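Local coordinates for chromosome-partitioning protein Spo0J (Thermus thermophilus HB27, PDB 1VZ0) that binds the plasmid centromere-like site parS, stimulates the ATPase activity of Soj and probably takes part in chromosome partitioning, at the interface of chains A and B. Residues are numbered along the deposited sequence; one frame, centred on the assembly and turned at random. Chains: chain A/B, Chromosome-partitioning protein Spo0J.

The interface of chains A and B. Residues chain A 60-61, 80; chain B 170, 172, 197.
The carboxylate oxygen OE2 of B:Glu172 is gripped from its own chain by NH1 of B:Arg170 at 2.6 Å; from across the contact the amide NE2 of A:Gln61 offers at most a weak, bent hydrogen bond (134° at the hydrogen), which rests on a doubtful amide orientation. The two chains are copies of a ParB-family helix-turn-helix protein, and this patch recurs with the chains exchanged; pairing of this N-terminal helix-turn-helix region may require DNA binding. B:Arg170 clasps the carboxylate side-on: its NE also donates to OE1 of B:Glu172 at 2.6 Å, completing a salt bridge. The bend of the arginine chain at chi3 (-58°) turns the guanidinium toward the glutamate, whose own chain runs out extended; both nitrogens approach from above the carboxylate plane. A:Gln61 reaches this ion pair tip to tip, its amide turned 47° from the guanidinium. As modelled, NE2 lies 3.0 Å from NH1 of B:Arg170, donor against donor, and OE1 lies 3.2 Å from OE2 of B:Glu172, acceptor against acceptor. Turning the amide by 180° would probably mend both pairs, and glutamine then suits the place by answering guanidinium and carboxylate at once. Behind it, A:Arg80 steadies the backbone of A:Gln61, NE donating to the carbonyl O at 2.8 Å, while its NH1 lies over the rim of one face of the B:Arg170 guanidinium, an approach of like charges that B:Glu172 probably eases. An alanine in place of B:Arg170 would probably leave the carboxylate of B:Glu172 without its charged mate and free to swing away from A:Gln61. Beside the polar cluster, CD1 of B:Leu197 touches CD1 of A:Leu60 at 3.6 Å; the branched leucine tips supply a small apolar contact.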
ATOM      1  N   LEU A  60     -19.209  -7.873   8.960  1.00 25.09           N
ATOM      2  CA  LEU A  60     -18.759  -9.251   9.072  1.00 27.72           C
ATOM      3  C   LEU A  60     -18.047  -9.423  10.425  1.00 28.42           C
ATOM      4  O   LEU A  60     -18.152 -10.462  11.061  1.00 34.40           O
ATOM      5  CB  LEU A  60     -17.813  -9.561   7.899  1.00 30.84           C
ATOM      6  CG  LEU A  60     -17.181 -10.939   7.680  1.00 33.48           C
ATOM      7  CD1 LEU A  60     -15.846 -10.997   8.391  1.00 37.92           C
ATOM      8  CD2 LEU A  60     -18.129 -12.039   8.151  1.00 33.67           C
ATOM      9  N   GLN A  61     -17.342  -8.382  10.862  1.00 27.62           N
ATOM     10  CA  GLN A  61     -16.612  -8.390  12.137  1.00 30.80           C
ATOM     11  C   GLN A  61     -16.871  -7.105  12.927  1.00 27.38           C
ATOM     12  O   GLN A  61     -16.838  -6.009  12.374  1.00 23.72           O
ATOM     13  CB  GLN A  61     -15.105  -8.497  11.894  1.00 32.13           C
ATOM     14  CG  GLN A  61     -14.613  -9.862  11.453  1.00 38.29           C
ATOM     15  CD  GLN A  61     -13.174  -9.815  10.987  1.00 39.50           C
ATOM     16  OE1 GLN A  61     -12.496 -10.834  10.930  1.00 43.39           O
ATOM     17  NE2 GLN A  61     -12.702  -8.624  10.644  1.00 41.02           N
ATOM     18  N   ARG A  80     -13.959  -0.548   7.510  1.00 25.18           N
ATOM     19  CA  ARG A  80     -15.236  -1.142   7.861  1.00 24.73           C
ATOM     20  C   ARG A  80     -16.108  -0.033   8.479  1.00 24.44           C
ATOM     21  O   ARG A  80     -17.302   0.091   8.192  1.00 19.64           O
ATOM     22  CB  ARG A  80     -14.982  -2.271   8.864  1.00 29.80           C
ATOM     23  CG  ARG A  80     -16.078  -3.294   8.931  1.00 34.03           C
ATOM     24  CD  ARG A  80     -15.544  -4.680   9.269  1.00 36.89           C
ATOM     25  NE  ARG A  80     -15.035  -4.814  10.635  1.00 39.15           N
ATOM     26  CZ  ARG A  80     -13.762  -4.652  10.992  1.00 41.08           C
ATOM     27  NH1 ARG A  80     -12.838  -4.339  10.088  1.00 41.59           N
ATOM     28  NH2 ARG A  80     -13.407  -4.833  12.260  1.00 37.57           N
TER
ATOM     29  N   ARG B 170      -6.336  -6.882   4.650  1.00 17.52           N
ATOM     30  CA  ARG B 170      -5.946  -6.750   6.049  1.00 24.54           C
ATOM     31  C   ARG B 170      -4.931  -7.819   6.434  1.00 25.08           C
ATOM     32  O   ARG B 170      -4.337  -7.760   7.514  1.00 22.41           O
ATOM     33  CB  ARG B 170      -7.148  -6.876   6.989  1.00 17.64           C
ATOM     34  CG  ARG B 170      -8.072  -5.662   7.005  1.00 24.51           C
ATOM     35  CD  ARG B 170      -8.943  -5.674   8.258  1.00 20.93           C
ATOM     36  NE  ARG B 170      -9.743  -6.890   8.347  1.00 27.38           N
ATOM     37  CZ  ARG B 170     -10.916  -7.055   7.743  1.00 32.37           C
ATOM     38  NH1 ARG B 170     -11.579  -8.198   7.871  1.00 28.02           N
ATOM     39  NH2 ARG B 170     -11.436  -6.066   7.025  1.00 28.95           N
ATOM     40  N   GLU B 172      -5.704 -10.865   7.010  1.00 17.66           N
ATOM     41  CA  GLU B 172      -6.373 -11.828   7.880  1.00 18.97           C
ATOM     42  C   GLU B 172      -6.468 -13.195   7.194  1.00 18.70           C
ATOM     43  O   GLU B 172      -6.587 -14.211   7.865  1.00 26.17           O
ATOM     44  CB  GLU B 172      -7.764 -11.325   8.266  1.00 25.23           C
ATOM     45  CG  GLU B 172      -7.736 -10.145   9.219  1.00 38.96           C
ATOM     46  CD  GLU B 172      -9.115  -9.565   9.494  1.00 47.33           C
ATOM     47  OE1 GLU B 172      -9.199  -8.567  10.240  1.00 50.58           O
ATOM     48  OE2 GLU B 172     -10.111 -10.106   8.966  1.00 54.04           O
ATOM     49  N   LEU B 197     -11.988 -17.367   9.300  1.00 32.00           N
ATOM     50  CA  LEU B 197     -11.608 -16.375  10.295  1.00 35.38           C
ATOM     51  C   LEU B 197     -11.819 -16.845  11.729  1.00 38.92           C
ATOM     52  O   LEU B 197     -10.925 -16.714  12.570  1.00 39.38           O
ATOM     53  CB  LEU B 197     -12.382 -15.080  10.069  1.00 28.61           C
ATOM     54  CG  LEU B 197     -12.096 -14.397   8.728  1.00 33.11           C
ATOM     55  CD1 LEU B 197     -12.966 -13.155   8.586  1.00 25.20           C
ATOM     56  CD2 LEU B 197     -10.606 -14.032   8.643  1.00 26.26           C
TER